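Local coordinates for small ribosomal subunit biogenesis GTPase RsgA (Thermotoga maritima, PDB 1U0L), which probably assists late maturation of the 30S ribosomal subunit as a circularly permuted, zinc-binding GTPase that hydrolyses GTP slowly, at residues T101-D105 with L139-Y143; K245-F251 with R284-Y288; C261-D265 with Y288-Y293. All coordinates share one frame; numbering follows the deposited sequence.

How the interactions relate
From the N terminus, interaction 1 comes first: from helix 101-113 the chain runs through strand 117-122 into helix 130-143, whose last turn comes back against the start of the first, closing a loop inside the GTPase domain. Interactions 2 and 3 follow in the C-terminal zinc-binding part. Their segments alternate along the chain, so the two loops cross: 245-251 and then 261-265 both come back onto helix 282-296, and Y288 serves both. Y285 OH also bonds to H263 O, joining 2 to 3. That helix also carries the link to interaction 1, with R284 and N287 on D105 and R284 against Y143. It ties the zinc-bearing loop to two helices of the GTPase domain.

Interaction 1: T101-D105 with L139-Y143; sequences TYIID and LEEIY
Y143 and D105 make the polar link between these two helices. The phenol hydroxyl of Y143 donates to D105 OD1, which lies at the ring edge near its plane, while the carboxylate itself is turned 55° from the ring. The modelled separation of Y143 OH and D105 OD1, 2.3 Å, is too short to be taken literally at this resolution. OD1 is also salt-bridged to R284, and the other oxygen, OD2, is bonded to N287. The carboxylate is thus gripped through both oxygens, which probably stabilises its charge in this buried setting. N287 bonds to T101 OG1 as well.

The apolar part centres on I104, whose two branches serve different partners. CG2 leans against the hydroxyl end of the Y143 ring, 3.6 Å from Y143 CZ. The other branch, with CG1 anti to the carbonyl carbon (chi1 -65°), runs out extended so that I104 CD1 comes 3.7 Å from L139 CD2. Looser is the meeting of T101 CG2 with I142 CD1, 4.2 Å apart and nearly at right angles. I142 also lays its CG2 over the centre of one face of Y143, holding the ring from its own helix.

The axes of the two short segments stay 12.7 Å apart at closest, at 38°, so the helices meet through their side chains, with Y143 reaching across. The helices belong to successive beta-alpha-beta crossovers of the P-loop GTPase fold. I104 and L139 rest on V92 of strand 87-92, I104 and Y143 on M120 of strand 117-122, and L139 also on I122. Helix 282-296 packs against the pair as well, with S283 touching T101 and I142 and R284 touching Y143.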
loop_
_atom_site.group_PDB
_atom_site.type_symbol
_atom_site.label_atom_id
_atom_site.label_comp_id
_atom_site.label_asym_id
_atom_site.label_seq_id
_atom_site.Cartn_x
_atom_site.Cartn_y
_atom_site.Cartn_z
ATOM N N THR A 101 -6.332 -5.880 -15.203
ATOM C CA THR A 101 -6.671 -6.535 -13.946
ATOM C C THR A 101 -5.430 -7.246 -13.424
ATOM O O THR A 101 -5.232 -7.357 -12.216
ATOM C CB THR A 101 -7.798 -7.578 -14.112
ATOM O OG1 THR A 101 -7.375 -8.589 -15.035
ATOM C CG2 THR A 101 -9.077 -6.914 -14.610
ATOM N N TYR A 102 -4.587 -7.722 -14.336
ATOM C CA TYR A 102 -3.367 -8.413 -13.930
ATOM C C TYR A 102 -2.492 -7.522 -13.045
ATOM O O TYR A 102 -2.040 -7.949 -11.980
ATOM C CB TYR A 102 -2.569 -8.862 -15.154
ATOM C CG TYR A 102 -1.216 -9.429 -14.799
ATOM C CD1 TYR A 102 -1.083 -10.747 -14.365
ATOM C CD2 TYR A 102 -0.073 -8.637 -14.866
ATOM C CE1 TYR A 102 0.156 -11.266 -14.006
ATOM C CE2 TYR A 102 1.171 -9.138 -14.508
ATOM C CZ TYR A 102 1.281 -10.452 -14.081
ATOM O OH TYR A 102 2.513 -10.962 -13.730
ATOM N N ILE A 103 -2.243 -6.292 -13.494
ATOM C CA ILE A 103 -1.444 -5.356 -12.711
ATOM C C ILE A 103 -2.155 -5.100 -11.395
ATOM O O ILE A 103 -1.527 -5.100 -10.341
ATOM C CB ILE A 103 -1.233 -4.007 -13.458
ATOM C CG1 ILE A 103 0.078 -4.062 -14.244
ATOM C CG2 ILE A 103 -1.214 -2.835 -12.470
ATOM C CD1 ILE A 103 0.109 -5.153 -15.270
ATOM N N ILE A 104 -3.469 -4.899 -11.460
ATOM C CA ILE A 104 -4.264 -4.661 -10.259
ATOM C C ILE A 104 -4.127 -5.788 -9.229
ATOM O O ILE A 104 -3.980 -5.529 -8.030
ATOM C CB ILE A 104 -5.764 -4.521 -10.576
ATOM C CG1 ILE A 104 -6.028 -3.288 -11.425
ATOM C CG2 ILE A 104 -6.545 -4.396 -9.292
ATOM C CD1 ILE A 104 -7.490 -3.074 -11.720
ATOM N N ASP A 105 -4.182 -7.035 -9.688
ATOM C CA ASP A 105 -4.082 -8.164 -8.772
ATOM C C ASP A 105 -2.676 -8.356 -8.221
ATOM O O ASP A 105 -2.498 -8.881 -7.117
ATOM C CB ASP A 105 -4.580 -9.451 -9.447
ATOM C CG ASP A 105 -6.061 -9.392 -9.760
ATOM O OD1 ASP A 105 -6.783 -8.628 -9.062
ATOM O OD2 ASP A 105 -6.504 -10.108 -10.689
ATOM N N LEU A 139 -15.096 -3.417 -13.203
ATOM C CA LEU A 139 -14.098 -3.418 -12.155
ATOM C C LEU A 139 -14.829 -3.580 -10.843
ATOM O O LEU A 139 -14.418 -4.361 -9.984
ATOM C CB LEU A 139 -13.296 -2.114 -12.185
ATOM C CG LEU A 139 -12.170 -2.056 -13.227
ATOM C CD1 LEU A 139 -11.697 -0.625 -13.353
ATOM C CD2 LEU A 139 -11.014 -2.984 -12.834
ATOM N N GLU A 140 -15.922 -2.843 -10.694
ATOM C CA GLU A 140 -16.723 -2.936 -9.487
ATOM C C GLU A 140 -17.246 -4.372 -9.455
ATOM O O GLU A 140 -17.216 -5.048 -8.425
ATOM C CB GLU A 140 -17.875 -1.934 -9.552
ATOM C CG GLU A 140 -17.402 -0.564 -9.978
ATOM C CD GLU A 140 -18.456 0.517 -9.866
ATOM O OE1 GLU A 140 -19.559 0.365 -10.442
ATOM O OE2 GLU A 140 -18.163 1.535 -9.205
ATOM N N GLU A 141 -17.695 -4.848 -10.606
ATOM C CA GLU A 141 -18.204 -6.208 -10.724
ATOM C C GLU A 141 -17.204 -7.263 -10.212
ATOM O O GLU A 141 -17.598 -8.321 -9.737
ATOM C CB GLU A 141 -18.546 -6.490 -12.192
ATOM C CG GLU A 141 -19.603 -7.551 -12.383
ATOM C CD GLU A 141 -20.800 -7.305 -11.495
ATOM O OE1 GLU A 141 -21.539 -6.309 -11.710
ATOM O OE2 GLU A 141 -20.973 -8.123 -10.565
ATOM N N ILE A 142 -15.912 -6.971 -10.314
ATOM C CA ILE A 142 -14.886 -7.901 -9.871
ATOM C C ILE A 142 -14.426 -7.642 -8.457
ATOM O O ILE A 142 -14.369 -8.554 -7.643
ATOM C CB ILE A 142 -13.603 -7.825 -10.736
ATOM C CG1 ILE A 142 -13.892 -8.279 -12.166
ATOM C CG2 ILE A 142 -12.481 -8.686 -10.109
ATOM C CD1 ILE A 142 -12.655 -8.389 -13.002
ATOM N N TYR A 143 -14.088 -6.396 -8.164
ATOM C CA TYR A 143 -13.559 -6.074 -6.857
ATOM C C TYR A 143 -14.528 -5.524 -5.829
ATOM O O TYR A 143 -14.156 -5.319 -4.671
ATOM C CB TYR A 143 -12.384 -5.119 -7.029
ATOM C CG TYR A 143 -11.296 -5.692 -7.903
ATOM C CD1 TYR A 143 -11.250 -5.422 -9.264
ATOM C CD2 TYR A 143 -10.322 -6.518 -7.369
ATOM C CE1 TYR A 143 -10.248 -5.966 -10.071
ATOM C CE2 TYR A 143 -9.314 -7.067 -8.164
ATOM C CZ TYR A 143 -9.281 -6.786 -9.509
ATOM O OH TYR A 143 -8.265 -7.313 -10.276
#

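Interaction 2: K245-F251 with R284-Y288; sequences KHYFKEF and RYENY
Y288 packs against both F248 and F251 and presents a different aspect to each. Its edge is directed at the face of F248, with the ring centroids 5.2 Å apart, in a T-shaped pair whose planes are steeply inclined. Towards F251 the roles reverse: the edge of F251 points at the face of Y288, the planes standing at 89°. The Y288 ring takes this place because its CG lies anti to the backbone N (chi1 161°). Y288 CB, placed by the helix backbone, lies over the F248 face, a CH-pi contact 3.6 Å from the F248 centroid. The three rings form an aromatic cluster that closes on itself, since F248 CB sits over the centre of one F251 face.

R284 and E250 form the charged side of the contact. The arginine chain bends twice, bringing its guanidinium edge round to the carboxylate, where the bridge is two-pronged: R284 NH2 donates to E250 OE1 at 2.7 Å and NE to OE2. NH2 approaches OE1 on its syn side, though the two flat groups are twisted 37° apart. F248 CD2 sits over one guanidinium face toward its rim, 3.4 Å from R284 NH2, the planes far from parallel. The remaining nitrogen, NH1, is salt-bridged to D105, so two carboxylates probably balance the charge of this buried arginine.

Here the C-terminal zinc-binding part meets the GTPase helices: loop 245-251 is pressed onto the early turns of helix 282-296, F248 meets V109 and R284 meets L108 of helix 101-113, while I142 and Y143 of helix 130-143 also touch R284. Helix 270-277 adds V271 against both F251 and Y285.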
loop_
_atom_site.group_PDB
_atom_site.type_symbol
_atom_site.label_atom_id
_atom_site.label_comp_id
_atom_site.label_asym_id
_atom_site.label_seq_id
_atom_site.Cartn_x
_atom_site.Cartn_y
_atom_site.Cartn_z
ATOM N N LYS A 245 -1.415 -18.336 -3.254
ATOM C CA LYS A 245 -2.848 -18.593 -3.063
ATOM C C LYS A 245 -3.469 -17.897 -1.847
ATOM O O LYS A 245 -4.673 -17.640 -1.821
ATOM C CB LYS A 245 -3.106 -20.103 -2.970
ATOM C CG LYS A 245 -2.746 -20.694 -1.621
ATOM C CD LYS A 245 -2.895 -22.195 -1.580
ATOM C CE LYS A 245 -1.821 -22.869 -2.396
ATOM N NZ LYS A 245 -1.579 -24.249 -1.901
ATOM N N HIS A 246 -2.651 -17.597 -0.844
ATOM C CA HIS A 246 -3.134 -16.933 0.362
ATOM C C HIS A 246 -3.282 -15.433 0.154
ATOM O O HIS A 246 -3.679 -14.710 1.060
ATOM C CB HIS A 246 -2.165 -17.148 1.527
ATOM C CG HIS A 246 -1.917 -18.583 1.855
ATOM N ND1 HIS A 246 -2.934 -19.472 2.122
ATOM C CD2 HIS A 246 -0.765 -19.289 1.948
ATOM C CE1 HIS A 246 -2.421 -20.665 2.359
ATOM N NE2 HIS A 246 -1.106 -20.581 2.261
ATOM N N TYR A 247 -2.960 -14.957 -1.037
ATOM C CA TYR A 247 -3.041 -13.538 -1.297
ATOM C C TYR A 247 -4.158 -13.173 -2.268
ATOM O O TYR A 247 -4.130 -12.132 -2.936
ATOM C CB TYR A 247 -1.673 -13.078 -1.771
ATOM C CG TYR A 247 -0.614 -13.327 -0.715
ATOM C CD1 TYR A 247 0.688 -13.681 -1.069
ATOM C CD2 TYR A 247 -0.903 -13.167 0.645
ATOM C CE1 TYR A 247 1.679 -13.865 -0.099
ATOM C CE2 TYR A 247 0.081 -13.343 1.619
ATOM C CZ TYR A 247 1.366 -13.687 1.235
ATOM O OH TYR A 247 2.358 -13.797 2.173
ATOM N N PHE A 248 -5.151 -14.055 -2.319
ATOM C CA PHE A 248 -6.342 -13.884 -3.135
ATOM C C PHE A 248 -7.517 -14.198 -2.208
ATOM O O PHE A 248 -7.996 -15.332 -2.191
ATOM C CB PHE A 248 -6.351 -14.876 -4.298
ATOM C CG PHE A 248 -5.600 -14.410 -5.514
ATOM C CD1 PHE A 248 -4.215 -14.478 -5.564
ATOM C CD2 PHE A 248 -6.293 -13.891 -6.610
ATOM C CE1 PHE A 248 -3.519 -14.038 -6.681
ATOM C CE2 PHE A 248 -5.619 -13.445 -7.735
ATOM C CZ PHE A 248 -4.219 -13.516 -7.774
ATOM N N LYS A 249 -7.952 -13.208 -1.421
ATOM C CA LYS A 249 -9.070 -13.375 -0.488
ATOM C C LYS A 249 -9.966 -14.543 -0.867
ATOM O O LYS A 249 -10.052 -15.526 -0.137
ATOM C CB LYS A 249 -9.962 -12.136 -0.451
ATOM C CG LYS A 249 -9.412 -10.884 0.213
ATOM C CD LYS A 249 -10.587 -9.955 0.575
ATOM C CE LYS A 249 -10.111 -8.634 1.089
ATOM N NZ LYS A 249 -9.027 -8.816 2.109
ATOM N N GLU A 250 -10.640 -14.413 -2.011
ATOM C CA GLU A 250 -11.560 -15.435 -2.514
ATOM C C GLU A 250 -11.121 -16.858 -2.214
ATOM O O GLU A 250 -11.943 -17.692 -1.853
ATOM C CB GLU A 250 -11.747 -15.313 -4.030
ATOM C CG GLU A 250 -12.059 -13.934 -4.521
ATOM C CD GLU A 250 -10.869 -13.302 -5.198
ATOM O OE1 GLU A 250 -9.791 -13.241 -4.562
ATOM O OE2 GLU A 250 -11.017 -12.874 -6.363
ATOM N N PHE A 251 -9.837 -17.141 -2.394
ATOM C CA PHE A 251 -9.306 -18.475 -2.138
ATOM C C PHE A 251 -9.137 -18.619 -0.627
ATOM O O PHE A 251 -8.153 -18.130 -0.055
ATOM C CB PHE A 251 -7.937 -18.659 -2.811
ATOM C CG PHE A 251 -7.917 -18.355 -4.293
ATOM C CD1 PHE A 251 -8.989 -17.735 -4.920
ATOM C CD2 PHE A 251 -6.787 -18.652 -5.049
ATOM C CE1 PHE A 251 -8.933 -17.417 -6.262
ATOM C CE2 PHE A 251 -6.728 -18.334 -6.395
ATOM C CZ PHE A 251 -7.800 -17.716 -7.001
ATOM N N ARG A 284 -9.567 -13.140 -11.937
ATOM C CA ARG A 284 -8.852 -13.427 -10.705
ATOM C C ARG A 284 -8.090 -14.734 -10.846
ATOM O O ARG A 284 -6.856 -14.769 -10.735
ATOM C CB ARG A 284 -9.828 -13.502 -9.529
ATOM C CG ARG A 284 -10.461 -12.155 -9.179
ATOM C CD ARG A 284 -9.444 -11.179 -8.586
ATOM N NE ARG A 284 -9.070 -11.575 -7.234
ATOM C CZ ARG A 284 -8.252 -10.891 -6.442
ATOM N NH1 ARG A 284 -7.710 -9.761 -6.863
ATOM N NH2 ARG A 284 -7.978 -11.337 -5.223
ATOM N N TYR A 285 -8.824 -15.812 -11.101
ATOM C CA TYR A 285 -8.195 -17.113 -11.252
ATOM C C TYR A 285 -7.039 -17.060 -12.262
ATOM O O TYR A 285 -5.914 -17.498 -11.987
ATOM C CB TYR A 285 -9.216 -18.154 -11.720
ATOM C CG TYR A 285 -8.594 -19.519 -11.794
ATOM C CD1 TYR A 285 -8.270 -20.209 -10.635
ATOM C CD2 TYR A 285 -8.206 -20.065 -13.013
ATOM C CE1 TYR A 285 -7.565 -21.398 -10.680
ATOM C CE2 TYR A 285 -7.498 -21.260 -13.070
ATOM C CZ TYR A 285 -7.176 -21.917 -11.894
ATOM O OH TYR A 285 -6.422 -23.071 -11.919
ATOM N N GLU A 286 -7.356 -16.515 -13.433
ATOM C CA GLU A 286 -6.437 -16.378 -14.551
ATOM C C GLU A 286 -5.117 -15.741 -14.157
ATOM O O GLU A 286 -4.048 -16.317 -14.384
ATOM C CB GLU A 286 -7.114 -15.551 -15.642
ATOM C CG GLU A 286 -6.344 -15.429 -16.931
ATOM C CD GLU A 286 -7.123 -14.662 -17.975
ATOM O OE1 GLU A 286 -7.408 -13.466 -17.749
ATOM O OE2 GLU A 286 -7.458 -15.256 -19.020
ATOM N N ASN A 287 -5.196 -14.555 -13.562
ATOM C CA ASN A 287 -4.004 -13.833 -13.151
ATOM C C ASN A 287 -3.239 -14.581 -12.059
ATOM O O ASN A 287 -1.990 -14.587 -12.058
ATOM C CB ASN A 287 -4.386 -12.426 -12.692
ATOM C CG ASN A 287 -4.957 -11.588 -13.820
ATOM O OD1 ASN A 287 -4.377 -11.524 -14.900
ATOM N ND2 ASN A 287 -6.095 -10.938 -13.575
ATOM N N TYR A 288 -3.979 -15.216 -11.139
ATOM C CA TYR A 288 -3.353 -15.980 -10.067
ATOM C C TYR A 288 -2.519 -17.126 -10.661
ATOM O O TYR A 288 -1.377 -17.349 -10.257
ATOM C CB TYR A 288 -4.398 -16.558 -9.112
ATOM C CG TYR A 288 -3.828 -17.701 -8.298
ATOM C CD1 TYR A 288 -2.755 -17.496 -7.423
ATOM C CD2 TYR A 288 -4.278 -19.009 -8.496
ATOM C CE1 TYR A 288 -2.140 -18.560 -6.781
ATOM C CE2 TYR A 288 -3.672 -20.082 -7.860
ATOM C CZ TYR A 288 -2.603 -19.855 -7.008
ATOM O OH TYR A 288 -1.983 -20.931 -6.412
#

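Interaction 3: C261-D265 with Y288-Y293; sequences CNHVD and YVKMFY. With ZN (zinc ion), chain D.
N262 lays its side chain across F292 at about a right angle. Its CB comes first, 3.7 Å from F292 CE1. CG is anti to the carbonyl carbon (chi1 -66°), which carries the amide along the same ring, its plane turned 42° from the aromatic one. At the tip the two ends part: N262 ND2 rides 4.0 Å from F292 CZ, whereas OD1 takes a hydrogen bond from K245 NZ, itself salt-bridged to D260.

The backbone carbonyl of N262 is held from the helix too. Y288 OH donates to N262 O at 2.7 Å, with a C=O...donor angle of 137° and the donor somewhat tilted from the carbonyl plane. With a phenylalanine in place of Y288, this carbonyl would probably be left without the donor that ties it to the helix.

V264 reaches F292 as well, and Y293 beside it. Its CG2 sits over one face of F292, 3.9 Å from the ring centroid, as a CH-pi contact; V264 CG1 approaches the hydroxyl end of Y293, 3.6 Å from Y293 CZ.

The same short loop carries two zinc ligands, C261 SG at 2.3 Å from the zinc ion and H263 through ND1; C256 and C269 complete the site. H263 N also donates to C261 SG at 3.3 Å, which probably draws off some of the thiolate's negative charge. With three cysteines and one histidine on the metal, the loop is cross-linked by zinc at one side, while Y288, F292 and Y293 fix it to helix 282-296 at the other.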
loop_
_atom_site.group_PDB
_atom_site.type_symbol
_atom_site.label_atom_id
_atom_site.label_comp_id
_atom_site.label_asym_id
_atom_site.label_seq_id
_atom_site.Cartn_x
_atom_site.Cartn_y
_atom_site.Cartn_z
ATOM N N CYS A 261 -3.993 -27.453 -1.765
ATOM C CA CYS A 261 -4.096 -27.598 -3.200
ATOM C C CYS A 261 -3.792 -26.220 -3.771
ATOM O O CYS A 261 -4.400 -25.238 -3.351
ATOM C CB CYS A 261 -5.520 -28.002 -3.548
ATOM S SG CYS A 261 -5.947 -27.843 -5.265
ATOM N N ASN A 262 -2.857 -26.140 -4.714
ATOM C CA ASN A 262 -2.487 -24.870 -5.317
ATOM C C ASN A 262 -3.511 -24.340 -6.317
ATOM O O ASN A 262 -3.321 -23.274 -6.909
ATOM C CB ASN A 262 -1.113 -24.990 -5.972
ATOM C CG ASN A 262 -0.004 -25.228 -4.951
ATOM O OD1 ASN A 262 0.064 -24.551 -3.916
ATOM N ND2 ASN A 262 0.876 -26.185 -5.240
ATOM N N HIS A 263 -4.592 -25.088 -6.505
ATOM C CA HIS A 263 -5.674 -24.686 -7.398
ATOM C C HIS A 263 -5.346 -24.639 -8.895
ATOM O O HIS A 263 -6.125 -24.097 -9.678
ATOM C CB HIS A 263 -6.212 -23.323 -6.960
ATOM C CG HIS A 263 -6.284 -23.155 -5.475
ATOM N ND1 HIS A 263 -7.184 -23.843 -4.692
ATOM C CD2 HIS A 263 -5.542 -22.405 -4.626
ATOM C CE1 HIS A 263 -6.994 -23.524 -3.425
ATOM N NE2 HIS A 263 -6.003 -22.653 -3.357
ATOM N N VAL A 264 -4.207 -25.193 -9.304
ATOM C CA VAL A 264 -3.855 -25.183 -10.724
ATOM C C VAL A 264 -4.287 -26.487 -11.397
ATOM O O VAL A 264 -5.386 -26.570 -11.933
ATOM C CB VAL A 264 -2.335 -25.005 -10.948
ATOM C CG1 VAL A 264 -2.028 -24.975 -12.451
ATOM C CG2 VAL A 264 -1.855 -23.733 -10.278
ATOM N N ASP A 265 -3.422 -27.498 -11.350
ATOM C CA ASP A 265 -3.699 -28.794 -11.958
ATOM C C ASP A 265 -4.523 -29.736 -11.096
ATOM O O ASP A 265 -5.342 -30.498 -11.614
ATOM C CB ASP A 265 -2.400 -29.511 -12.334
ATOM C CG ASP A 265 -1.821 -29.021 -13.652
ATOM O OD1 ASP A 265 -2.611 -28.695 -14.565
ATOM O OD2 ASP A 265 -0.579 -28.980 -13.777
ATOM N N TYR A 288 -3.979 -15.216 -11.139
ATOM C CA TYR A 288 -3.353 -15.980 -10.067
ATOM C C TYR A 288 -2.519 -17.126 -10.661
ATOM O O TYR A 288 -1.377 -17.349 -10.257
ATOM C CB TYR A 288 -4.398 -16.558 -9.112
ATOM C CG TYR A 288 -3.828 -17.701 -8.298
ATOM C CD1 TYR A 288 -2.755 -17.496 -7.423
ATOM C CD2 TYR A 288 -4.278 -19.009 -8.496
ATOM C CE1 TYR A 288 -2.140 -18.560 -6.781
ATOM C CE2 TYR A 288 -3.672 -20.082 -7.860
ATOM C CZ TYR A 288 -2.603 -19.855 -7.008
ATOM O OH TYR A 288 -1.983 -20.931 -6.412
ATOM N N VAL A 289 -3.089 -17.858 -11.616
ATOM C CA VAL A 289 -2.359 -18.955 -12.248
ATOM C C VAL A 289 -1.131 -18.437 -13.001
ATOM O O VAL A 289 -0.056 -19.032 -12.916
ATOM C CB VAL A 289 -3.259 -19.734 -13.226
ATOM C CG1 VAL A 289 -2.438 -20.760 -13.983
ATOM C CG2 VAL A 289 -4.378 -20.412 -12.458
ATOM N N LYS A 290 -1.298 -17.332 -13.734
ATOM C CA LYS A 290 -0.202 -16.707 -14.472
ATOM C C LYS A 290 0.912 -16.395 -13.482
ATOM O O LYS A 290 2.073 -16.757 -13.688
ATOM C CB LYS A 290 -0.676 -15.408 -15.122
ATOM C CG LYS A 290 0.428 -14.591 -15.789
ATOM C CD LYS A 290 0.905 -15.202 -17.104
ATOM C CE LYS A 290 2.005 -14.356 -17.737
ATOM N NZ LYS A 290 1.602 -12.926 -17.864
ATOM N N MET A 291 0.546 -15.722 -12.394
ATOM C CA MET A 291 1.515 -15.379 -11.360
ATOM C C MET A 291 2.132 -16.637 -10.759
ATOM O O MET A 291 3.337 -16.694 -10.532
ATOM C CB MET A 291 0.857 -14.527 -10.266
ATOM C CG MET A 291 0.971 -13.027 -10.536
ATOM S SD MET A 291 0.425 -11.925 -9.226
ATOM C CE MET A 291 -1.284 -11.733 -9.679
ATOM N N PHE A 292 1.300 -17.645 -10.515
ATOM C CA PHE A 292 1.772 -18.898 -9.955
ATOM C C PHE A 292 2.960 -19.385 -10.778
ATOM O O PHE A 292 4.089 -19.467 -10.284
ATOM C CB PHE A 292 0.659 -19.954 -9.983
ATOM C CG PHE A 292 1.053 -21.259 -9.354
ATOM C CD1 PHE A 292 0.958 -21.438 -7.983
ATOM C CD2 PHE A 292 1.603 -22.280 -10.122
ATOM C CE1 PHE A 292 1.414 -22.616 -7.379
ATOM C CE2 PHE A 292 2.065 -23.462 -9.528
ATOM C CZ PHE A 292 1.970 -23.626 -8.154
ATOM N N TYR A 293 2.702 -19.697 -12.044
ATOM C CA TYR A 293 3.747 -20.184 -12.935
ATOM C C TYR A 293 4.972 -19.247 -13.029
ATOM O O TYR A 293 6.118 -19.707 -13.170
ATOM C CB TYR A 293 3.131 -20.456 -14.310
ATOM C CG TYR A 293 2.332 -21.751 -14.358
ATOM C CD1 TYR A 293 1.236 -21.894 -15.213
ATOM C CD2 TYR A 293 2.679 -22.839 -13.552
ATOM C CE1 TYR A 293 0.502 -23.080 -15.259
ATOM C CE2 TYR A 293 1.953 -24.033 -13.593
ATOM C CZ TYR A 293 0.866 -24.143 -14.445
ATOM O OH TYR A 293 0.139 -25.312 -14.462
HETATM ZN ZN ZN D . -7.536 -26.166 -5.119
#